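Local coordinates for mandelate racemase/muconate lactonizing protein (Paenibacillus sp., PDB 3V5C) that probably catalyses the magnesium-dependent dehydration of galacturonate, as a member of the enolase superfamily, at residues R28-G34 against S134-L140; R92-Y97 against I286-T292; G108-Y112 against V359-F365. The protein carries 1 engineered substitution. All coordinates share one frame. Residue numbers count along the deposited sequence, not the author numbering.

Contact 1 of 3, residues R28-G34 against S134-L140; sequences RSAGANG and SLYFDDL
A loop-to-loop contact joins the N-terminal part of the chain to the barrel: residues 28-34 run off the end of strand 14-30, and residues 134-140 continue from strand 126-135. The backbones pass antiparallel, closest at Gly31 CA-Asp138 CA (4.9 Å) and Ala32 CA-Phe137 CA (5.1 Å). Phe137 N donates to Ala32 O (2.9 Å), while a water 2.9 Å from both Ala32 N and Phe137 O links the same pair again. Phe137 centres an inverse gamma turn and starts a type I turn to Leu140. Gly31 N donates to Asp138 OD1 (2.8 Å); a CB on Gly31 would clash with that oxygen. Extended through chi2 (t, t) and turned at chi3 (p), Arg28 brings NH2 to Ser134 O (2.9 Å) and, weakly, to Ser134 OG (2.7 Å), which also bonds Asp132. Arg28 NE donates to a water that lies 2.8 Å from Asp138 OD2. Two aromatic rings, both chi1 m, complete the contact: Ala30 CB sits over a face of Tyr136 (4.1 Å to CG), and Asn33 CA makes a CH-pi contact 3.9 Å from the Phe137 centroid. Ala32 CB meets Leu140 CD1 at 4.1 Å. With the Asn33 side chain about 12 Å from a bound magnesium, the arrangement is consistent with the capping-domain loop that closes over the barrel mouth in the enolase superfamily.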
loop_
_atom_site.group_PDB
_atom_site.type_symbol
_atom_site.label_atom_id
_atom_site.label_comp_id
_atom_site.label_asym_id
_atom_site.label_seq_id
_atom_site.Cartn_x
_atom_site.Cartn_y
_atom_site.Cartn_z
ATOM N N ARG A 28 -11.182 -0.978 -13.424
ATOM C CA ARG A 28 -10.738 -0.659 -14.771
ATOM C C ARG A 28 -9.422 -1.386 -15.018
ATOM O O ARG A 28 -8.543 -1.420 -14.150
ATOM C CB ARG A 28 -10.583 0.855 -14.931
ATOM C CG ARG A 28 -10.159 1.317 -16.345
ATOM C CD ARG A 28 -9.919 2.829 -16.374
ATOM N NE ARG A 28 -8.718 3.175 -15.608
ATOM C CZ ARG A 28 -8.698 3.949 -14.531
ATOM N NH1 ARG A 28 -9.817 4.503 -14.063
ATOM N NH2 ARG A 28 -7.543 4.168 -13.914
ATOM N N SER A 29 -9.292 -2.014 -16.184
ATOM C CA SER A 29 -8.061 -2.723 -16.526
ATOM C C SER A 29 -6.839 -1.800 -16.486
ATOM O O SER A 29 -6.875 -0.681 -16.995
ATOM C CB SER A 29 -8.203 -3.374 -17.908
ATOM O OG SER A 29 -7.061 -4.149 -18.210
ATOM N N ALA A 30 -5.755 -2.275 -15.875
ATOM C CA ALA A 30 -4.540 -1.477 -15.737
ATOM C C ALA A 30 -3.541 -1.823 -16.831
ATOM O O ALA A 30 -3.226 -2.994 -17.053
ATOM C CB ALA A 30 -3.911 -1.702 -14.355
ATOM N N GLY A 31 -3.069 -0.800 -17.531
ATOM C CA GLY A 31 -2.126 -0.986 -18.621
ATOM C C GLY A 31 -0.706 -1.250 -18.162
ATOM O O GLY A 31 -0.479 -1.695 -17.033
ATOM N N ALA A 32 0.237 -0.997 -19.067
ATOM C CA ALA A 32 1.652 -1.157 -18.783
ATOM C C ALA A 32 2.145 -0.089 -17.817
ATOM O O ALA A 32 1.464 0.903 -17.562
ATOM C CB ALA A 32 2.456 -1.099 -20.088
ATOM N N ASN A 33 3.335 -0.313 -17.257
ATOM C CA ASN A 33 4.049 0.752 -16.561
ATOM C C ASN A 33 5.428 0.921 -17.181
ATOM O O ASN A 33 5.715 0.331 -18.221
ATOM C CB ASN A 33 4.112 0.535 -15.040
ATOM C CG ASN A 33 5.015 -0.621 -14.638
ATOM O OD1 ASN A 33 5.823 -1.098 -15.426
ATOM N ND2 ASN A 33 4.864 -1.085 -13.389
ATOM N N GLY A 34 6.263 1.743 -16.556
ATOM C CA GLY A 34 7.571 2.043 -17.110
ATOM C C GLY A 34 8.409 0.830 -17.510
ATOM O O GLY A 34 9.181 0.893 -18.479
ATOM N N SER A 134 -4.288 4.182 -9.974
ATOM C CA SER A 134 -4.665 3.357 -11.127
ATOM C C SER A 134 -4.349 3.961 -12.498
ATOM O O SER A 134 -4.797 3.426 -13.511
ATOM C CB SER A 134 -6.172 3.026 -11.075
ATOM O OG SER A 134 -6.965 4.192 -11.269
ATOM N N LEU A 135 -3.612 5.061 -12.531
ATOM C CA LEU A 135 -3.358 5.760 -13.798
ATOM C C LEU A 135 -2.110 5.213 -14.520
ATOM O O LEU A 135 -1.059 5.838 -14.522
ATOM C CB LEU A 135 -3.286 7.268 -13.549
ATOM C CG LEU A 135 -4.558 7.884 -12.959
ATOM C CD1 LEU A 135 -4.369 9.377 -12.619
ATOM C CD2 LEU A 135 -5.718 7.700 -13.913
ATOM N N TYR A 136 -2.256 4.016 -15.093
ATOM C CA TYR A 136 -1.211 3.314 -15.827
ATOM C C TYR A 136 -1.060 3.851 -17.262
ATOM O O TYR A 136 -1.644 4.885 -17.589
ATOM C CB TYR A 136 -1.460 1.788 -15.773
ATOM C CG TYR A 136 -0.960 1.209 -14.455
ATOM C CD1 TYR A 136 -1.505 1.632 -13.244
ATOM C CD2 TYR A 136 0.087 0.294 -14.425
ATOM C CE1 TYR A 136 -1.020 1.154 -12.032
ATOM C CE2 TYR A 136 0.573 -0.189 -13.212
ATOM C CZ TYR A 136 0.010 0.243 -12.033
ATOM O OH TYR A 136 0.515 -0.233 -10.840
ATOM N N PHE A 137 -0.256 3.185 -18.090
ATOM C CA PHE A 137 -0.022 3.631 -19.466
ATOM C C PHE A 137 -1.183 3.188 -20.345
ATOM O O PHE A 137 -1.004 2.419 -21.300
ATOM C CB PHE A 137 1.252 3.015 -20.038
ATOM C CG PHE A 137 2.543 3.482 -19.389
ATOM C CD1 PHE A 137 2.586 4.532 -18.459
ATOM C CD2 PHE A 137 3.737 2.891 -19.772
ATOM C CE1 PHE A 137 3.819 4.934 -17.891
ATOM C CE2 PHE A 137 4.953 3.290 -19.224
ATOM C CZ PHE A 137 4.999 4.309 -18.293
ATOM N N ASP A 138 -2.370 3.683 -20.031
ATOM C CA ASP A 138 -3.591 3.182 -20.653
ATOM C C ASP A 138 -3.845 3.816 -22.016
ATOM O O ASP A 138 -4.872 3.549 -22.663
ATOM C CB ASP A 138 -4.750 3.453 -19.712
ATOM C CG ASP A 138 -4.557 2.766 -18.369
ATOM O OD1 ASP A 138 -4.310 1.535 -18.376
ATOM O OD2 ASP A 138 -4.655 3.449 -17.331
ATOM N N ASP A 139 -2.884 4.630 -22.430
ATOM C CA ASP A 139 -2.953 5.441 -23.643
ATOM C C ASP A 139 -2.061 4.930 -24.762
ATOM O O ASP A 139 -1.947 5.596 -25.789
ATOM C CB ASP A 139 -2.460 6.839 -23.307
ATOM C CG ASP A 139 -1.045 6.820 -22.748
ATOM O OD1 ASP A 139 -0.853 6.215 -21.682
ATOM O OD2 ASP A 139 -0.128 7.379 -23.380
ATOM N N LEU A 140 -1.399 3.791 -24.574
ATOM C CA LEU A 140 -0.340 3.403 -25.504
ATOM C C LEU A 140 -0.855 3.008 -26.891
ATOM O O LEU A 140 -0.090 3.039 -27.856
ATOM C CB LEU A 140 0.537 2.297 -24.921
ATOM C CG LEU A 140 1.406 2.683 -23.723
ATOM C CD1 LEU A 140 2.222 1.483 -23.301
ATOM C CD2 LEU A 140 2.316 3.839 -24.084
HETATM O O HOH W 1 -6.296 1.750 -15.824
HETATM O O HOH W 2 -6.617 0.476 -13.329
HETATM O O HOH W 3 -9.127 6.382 -11.853
HETATM O O HOH W 4 -0.669 -0.394 -21.712
HETATM O O HOH W 5 3.221 -0.799 -10.899
#

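Contact 2 of 3, residues R92-Y97 against I286-T292; sequences RLQLEY and IIWPGFT
Residues 92-97 form the first turns of helix 92-107; opposite them, residues 286-290 are a loop that leads into helix 291-303, with Gly290 at its N-cap position. The backbones approach to 6.5 Å between Leu93 CA and Gly290 CA and to 6.8 Å between Arg92 CA and Thr292 CA. A cis peptide precedes Pro289, and Gly290 has phi/psi 103/-179, a conformation that calls for glycine; a CB there would also clash with Glu96 OE1. Glu96 (chi1 p, then extended) points its carboxylate at the start of the second helix: OE1 accepts from Phe291 N (2.8 Å), and OE2 from both Thr292 N and Thr292 OG1 (2.8 Å each). Two waters tie the same carboxylate to the loop, one between OE2 (2.9 Å) and Pro289 O (2.8 Å), the other between OE1 and Ile287 O (2.7 Å each). Tyr97 (chi1 m) donates OH to Ile286 O at 2.7 Å, its CZ 3.5 Å from Phe291 CB and its CE2 4.1 Å from Ile287 CD1. Leu93 CD1 abuts the edge of the Trp288 ring (3.8 Å to CD1). Thr292 CG2 lies over one face of the Arg92 guanidinium, 3.4 Å from NE, a group held by Leu87 O and by a salt bridge to Glu296. A buried carboxylate thus takes up amides left without acceptors in the first helical turn, and its negative charge lies favourably at the positive end of the helix dipole.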
loop_
_atom_site.group_PDB
_atom_site.type_symbol
_atom_site.label_atom_id
_atom_site.label_comp_id
_atom_site.label_asym_id
_atom_site.label_seq_id
_atom_site.Cartn_x
_atom_site.Cartn_y
_atom_site.Cartn_z
ATOM N N ARG A 92 5.453 -13.219 11.064
ATOM C CA ARG A 92 4.848 -11.990 10.545
ATOM C C ARG A 92 4.166 -12.145 9.189
ATOM O O ARG A 92 2.966 -11.900 9.071
ATOM C CB ARG A 92 5.892 -10.879 10.483
ATOM C CG ARG A 92 6.325 -10.426 11.859
ATOM C CD ARG A 92 7.404 -9.362 11.810
ATOM N NE ARG A 92 7.762 -8.976 13.170
ATOM C CZ ARG A 92 8.502 -7.921 13.479
ATOM N NH1 ARG A 92 9.000 -7.143 12.517
ATOM N NH2 ARG A 92 8.765 -7.652 14.758
ATOM N N LEU A 93 4.919 -12.546 8.172
ATOM C CA LEU A 93 4.365 -12.614 6.819
ATOM C C LEU A 93 3.210 -13.620 6.735
ATOM O O LEU A 93 2.241 -13.412 5.995
ATOM C CB LEU A 93 5.439 -12.978 5.803
ATOM C CG LEU A 93 6.673 -12.073 5.779
ATOM C CD1 LEU A 93 7.715 -12.622 4.811
ATOM C CD2 LEU A 93 6.277 -10.610 5.457
ATOM N N GLN A 94 3.321 -14.699 7.502
ATOM C CA GLN A 94 2.373 -15.798 7.434
ATOM C C GLN A 94 1.104 -15.513 8.227
ATOM O O GLN A 94 0.009 -15.867 7.798
ATOM C CB GLN A 94 3.018 -17.064 7.997
ATOM C CG GLN A 94 4.195 -17.591 7.187
ATOM C CD GLN A 94 5.524 -16.924 7.529
ATOM O OE1 GLN A 94 5.616 -16.083 8.434
ATOM N NE2 GLN A 94 6.565 -17.299 6.792
ATOM N N LEU A 95 1.248 -14.860 9.382
ATOM C CA LEU A 95 0.122 -14.801 10.308
ATOM C C LEU A 95 -0.205 -13.461 10.964
ATOM O O LEU A 95 -1.185 -13.381 11.708
ATOM C CB LEU A 95 0.308 -15.859 11.417
ATOM C CG LEU A 95 0.252 -17.335 11.037
ATOM C CD1 LEU A 95 0.548 -18.176 12.302
ATOM C CD2 LEU A 95 -1.092 -17.679 10.429
ATOM N N GLU A 96 0.556 -12.409 10.701
ATOM C CA GLU A 96 0.305 -11.167 11.434
ATOM C C GLU A 96 -1.111 -10.665 11.169
ATOM O O GLU A 96 -1.779 -10.154 12.067
ATOM C CB GLU A 96 1.308 -10.063 11.111
ATOM C CG GLU A 96 1.274 -9.536 9.685
ATOM C CD GLU A 96 2.402 -8.554 9.430
ATOM O OE1 GLU A 96 2.620 -8.236 8.259
ATOM O OE2 GLU A 96 3.051 -8.109 10.405
ATOM N N TYR A 97 -1.567 -10.787 9.931
ATOM C CA TYR A 97 -2.872 -10.238 9.623
ATOM C C TYR A 97 -4.015 -11.051 10.236
ATOM O O TYR A 97 -4.853 -10.493 10.932
ATOM C CB TYR A 97 -3.046 -9.968 8.111
ATOM C CG TYR A 97 -2.262 -8.753 7.644
ATOM C CD1 TYR A 97 -2.592 -7.478 8.105
ATOM C CD2 TYR A 97 -1.177 -8.864 6.767
ATOM C CE1 TYR A 97 -1.911 -6.348 7.717
ATOM C CE2 TYR A 97 -0.487 -7.715 6.355
ATOM C CZ TYR A 97 -0.857 -6.462 6.857
ATOM O OH TYR A 97 -0.207 -5.307 6.472
ATOM N N ILE A 286 3.211 -2.931 2.177
ATOM C CA ILE A 286 2.350 -3.208 3.332
ATOM C C ILE A 286 2.206 -4.703 3.654
ATOM O O ILE A 286 1.838 -5.070 4.777
ATOM C CB ILE A 286 0.972 -2.540 3.127
ATOM C CG1 ILE A 286 0.118 -2.626 4.384
ATOM C CG2 ILE A 286 0.236 -3.179 1.942
ATOM C CD1 ILE A 286 0.703 -1.913 5.578
ATOM N N ILE A 287 2.476 -5.562 2.675
ATOM C CA ILE A 287 2.431 -7.012 2.860
ATOM C C ILE A 287 3.843 -7.565 3.138
ATOM O O ILE A 287 4.041 -8.374 4.047
ATOM C CB ILE A 287 1.849 -7.732 1.630
ATOM C CG1 ILE A 287 0.506 -7.131 1.204
ATOM C CG2 ILE A 287 1.704 -9.238 1.896
ATOM C CD1 ILE A 287 -0.572 -7.222 2.253
ATOM N N TRP A 288 4.820 -7.132 2.343
ATOM C CA TRP A 288 6.212 -7.530 2.551
ATOM C C TRP A 288 7.073 -6.267 2.528
ATOM O O TRP A 288 7.269 -5.680 1.467
ATOM C CB TRP A 288 6.656 -8.503 1.457
ATOM C CG TRP A 288 8.095 -8.875 1.547
ATOM C CD1 TRP A 288 8.647 -9.818 2.371
ATOM C CD2 TRP A 288 9.186 -8.295 0.811
ATOM N NE1 TRP A 288 10.010 -9.875 2.175
ATOM C CE2 TRP A 288 10.366 -8.946 1.231
ATOM C CE3 TRP A 288 9.278 -7.290 -0.164
ATOM C CZ2 TRP A 288 11.625 -8.626 0.708
ATOM C CZ3 TRP A 288 10.530 -6.974 -0.683
ATOM C CH2 TRP A 288 11.685 -7.639 -0.244
ATOM N N PRO A 289 7.620 -5.857 3.680
ATOM C CA PRO A 289 7.833 -6.611 4.919
ATOM C C PRO A 289 6.648 -6.686 5.883
ATOM O O PRO A 289 6.747 -7.429 6.865
ATOM C CB PRO A 289 8.971 -5.849 5.586
ATOM C CG PRO A 289 8.719 -4.417 5.175
ATOM C CD PRO A 289 8.273 -4.532 3.736
ATOM N N GLY A 290 5.565 -5.957 5.634
ATOM C CA GLY A 290 4.384 -6.147 6.463
ATOM C C GLY A 290 4.066 -5.132 7.547
ATOM O O GLY A 290 4.753 -4.120 7.730
ATOM N N PHE A 291 2.976 -5.432 8.250
ATOM C CA PHE A 291 2.341 -4.537 9.207
ATOM C C PHE A 291 3.179 -4.344 10.477
ATOM O O PHE A 291 3.410 -3.212 10.903
ATOM C CB PHE A 291 0.959 -5.104 9.577
ATOM C CG PHE A 291 0.040 -4.099 10.258
ATOM C CD1 PHE A 291 -0.867 -3.354 9.518
ATOM C CD2 PHE A 291 0.075 -3.922 11.640
ATOM C CE1 PHE A 291 -1.708 -2.438 10.128
ATOM C CE2 PHE A 291 -0.781 -3.008 12.270
ATOM C CZ PHE A 291 -1.672 -2.257 11.503
ATOM N N THR A 292 3.584 -5.451 11.093
ATOM C CA THR A 292 4.376 -5.409 12.323
ATOM C C THR A 292 5.709 -4.704 12.072
ATOM O O THR A 292 6.146 -3.849 12.862
ATOM C CB THR A 292 4.595 -6.833 12.866
ATOM O OG1 THR A 292 3.314 -7.411 13.129
ATOM C CG2 THR A 292 5.391 -6.780 14.170
HETATM O O HOH W 6 5.644 -7.366 9.451
HETATM O O HOH W 7 2.399 -9.497 5.875
#

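Contact 3 of 3, residues G108-Y112 against V359-F365; sequences GKPVY and VPATPGF
Val359 sets CG1 4.0 Å from Tyr112 CD2, and a water joins Val359 O (2.8 Å) to Tyr112 OH (2.6 Å). Pro360 O then lies at the edge of the Tyr112 ring, 3.5 Å from CE2; chi1 p swings that ring toward the loop, so that Tyr112 OH reaches Ala361 CB at 3.2 Å. Ala361 O accepts from a second water (2.8 Å), which bonds Gly108 O weakly (3.1 Å). Thr362 turns its side chain away but brings O within 3.3 Å of Pro110 CA. Here the loop after the hairpin 351-353/356-359, which flanks barrel strand 126-135, meets the junction of two helices: Gly108, with positive phi, ends helix 92-107, and Pro110 is at the N-cap position of helix 111-115. Pro363 CA makes a CA-H...O contact with Lys109 O (3.5 Å). Gly364, phi/psi 63/-132, bridges the backbones around Pro110 (CA-CA 4.5 Å): its N donates to Lys109 O, and its O accepts from Val111 N, both at 2.9 Å. Phe365 (chi1 m) presents a ring face to Val111, whose CG2 is 3.7 Å from the ring centroid in a CH-pi contact, while Phe365 N bonds Asp101.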
loop_
_atom_site.group_PDB
_atom_site.type_symbol
_atom_site.label_atom_id
_atom_site.label_comp_id
_atom_site.label_asym_id
_atom_site.label_seq_id
_atom_site.Cartn_x
_atom_site.Cartn_y
_atom_site.Cartn_z
ATOM N N GLY A 108 -13.158 -7.013 20.514
ATOM C CA GLY A 108 -14.209 -6.161 19.993
ATOM C C GLY A 108 -13.690 -4.765 19.704
ATOM O O GLY A 108 -14.341 -3.777 20.026
ATOM N N LYS A 109 -12.508 -4.691 19.096
ATOM C CA LYS A 109 -11.868 -3.418 18.783
ATOM C C LYS A 109 -11.312 -3.457 17.367
ATOM O O LYS A 109 -10.881 -4.513 16.913
ATOM C CB LYS A 109 -10.730 -3.129 19.757
ATOM C CG LYS A 109 -11.198 -2.811 21.180
ATOM C CD LYS A 109 -10.031 -2.646 22.131
ATOM C CE LYS A 109 -10.529 -2.322 23.529
ATOM N NZ LYS A 109 -9.408 -2.129 24.477
ATOM N N PRO A 110 -11.354 -2.312 16.657
ATOM C CA PRO A 110 -10.664 -2.258 15.364
ATOM C C PRO A 110 -9.157 -2.282 15.603
ATOM O O PRO A 110 -8.678 -1.831 16.643
ATOM C CB PRO A 110 -11.087 -0.903 14.803
ATOM C CG PRO A 110 -11.300 -0.050 16.038
ATOM C CD PRO A 110 -11.962 -1.013 17.007
ATOM N N VAL A 111 -8.403 -2.822 14.656
ATOM C CA VAL A 111 -6.958 -2.890 14.819
ATOM C C VAL A 111 -6.328 -1.525 15.083
ATOM O O VAL A 111 -5.399 -1.409 15.896
ATOM C CB VAL A 111 -6.304 -3.551 13.607
ATOM C CG1 VAL A 111 -4.779 -3.300 13.593
ATOM C CG2 VAL A 111 -6.627 -5.048 13.606
ATOM N N TYR A 112 -6.831 -0.488 14.428
ATOM C CA TYR A 112 -6.238 0.826 14.642
ATOM C C TYR A 112 -6.224 1.226 16.130
ATOM O O TYR A 112 -5.253 1.816 16.589
ATOM C CB TYR A 112 -6.838 1.900 13.729
ATOM C CG TYR A 112 -8.285 2.264 13.973
ATOM C CD1 TYR A 112 -8.642 3.104 15.028
ATOM C CD2 TYR A 112 -9.283 1.821 13.114
ATOM C CE1 TYR A 112 -9.964 3.468 15.240
ATOM C CE2 TYR A 112 -10.609 2.168 13.317
ATOM C CZ TYR A 112 -10.941 2.998 14.389
ATOM O OH TYR A 112 -12.252 3.355 14.586
ATOM N N VAL A 359 -12.172 4.527 7.558
ATOM C CA VAL A 359 -11.983 3.190 8.113
ATOM C C VAL A 359 -13.062 2.945 9.172
ATOM O O VAL A 359 -13.218 3.764 10.071
ATOM C CB VAL A 359 -10.580 3.063 8.751
ATOM C CG1 VAL A 359 -10.362 1.642 9.269
ATOM C CG2 VAL A 359 -9.493 3.405 7.735
ATOM N N PRO A 360 -13.809 1.840 9.065
ATOM C CA PRO A 360 -14.890 1.580 10.035
ATOM C C PRO A 360 -14.334 1.231 11.421
ATOM O O PRO A 360 -13.203 0.753 11.532
ATOM C CB PRO A 360 -15.599 0.345 9.443
ATOM C CG PRO A 360 -14.507 -0.355 8.668
ATOM C CD PRO A 360 -13.747 0.792 8.030
ATOM N N ALA A 361 -15.114 1.487 12.469
ATOM C CA ALA A 361 -14.693 1.178 13.829
ATOM C C ALA A 361 -15.090 -0.230 14.261
ATOM O O ALA A 361 -15.106 -0.543 15.458
ATOM C CB ALA A 361 -15.266 2.206 14.802
ATOM N N THR A 362 -15.353 -1.085 13.287
ATOM C CA THR A 362 -15.744 -2.464 13.541
ATOM C C THR A 362 -14.543 -3.349 13.906
ATOM O O THR A 362 -13.396 -2.969 13.699
ATOM C CB THR A 362 -16.473 -3.023 12.326
ATOM O OG1 THR A 362 -15.722 -2.692 11.163
ATOM C CG2 THR A 362 -17.850 -2.358 12.193
ATOM N N PRO A 363 -14.806 -4.525 14.487
ATOM C CA PRO A 363 -13.694 -5.300 15.044
ATOM C C PRO A 363 -12.671 -5.755 14.006
ATOM O O PRO A 363 -13.002 -6.007 12.836
ATOM C CB PRO A 363 -14.394 -6.522 15.666
ATOM C CG PRO A 363 -15.816 -6.057 15.923
ATOM C CD PRO A 363 -16.120 -5.138 14.777
ATOM N N GLY A 364 -11.435 -5.884 14.461
ATOM C CA GLY A 364 -10.335 -6.339 13.621
ATOM C C GLY A 364 -10.093 -5.371 12.482
ATOM O O GLY A 364 -10.016 -4.145 12.677
ATOM N N PHE A 365 -9.969 -5.899 11.274
ATOM C CA PHE A 365 -9.763 -5.029 10.118
ATOM C C PHE A 365 -11.072 -4.601 9.459
ATOM O O PHE A 365 -11.053 -3.956 8.424
ATOM C CB PHE A 365 -8.805 -5.653 9.084
ATOM C CG PHE A 365 -7.366 -5.713 9.546
ATOM C CD1 PHE A 365 -6.546 -4.586 9.480
ATOM C CD2 PHE A 365 -6.851 -6.886 10.062
ATOM C CE1 PHE A 365 -5.214 -4.634 9.909
ATOM C CE2 PHE A 365 -5.529 -6.958 10.487
ATOM C CZ PHE A 365 -4.705 -5.818 10.421
HETATM O O HOH W 8 -14.970 -2.777 17.206
HETATM O O HOH W 9 -13.261 4.747 12.647
#

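How the contacts relate
From the N terminus, the chain passes residues 28-34, 92-97 and 108-112 before meeting their partners in the same order at 134-140, 286-292 and 359-365, so all three closed loops cross one another. Contact 1 ties the end of strand 14-30 to the exit of strand 126-135. Contact 2 joins helix 92-107 to the start of helix 291-303, and contact 3, which closes the longest loop, joins the junction of helices 92-107 and 111-115 to the segment that follows strand 356-359. Contacts 2 and 3, centres about 17 Å apart, share one core: Tyr97 CD1 lies 3.5 Å from Phe365 CZ, and Phe291 CZ 3.9 Å from Val111 CG1. Contact 1 lies across the chain's centre, its nearest atoms about 13 Å from contact 2.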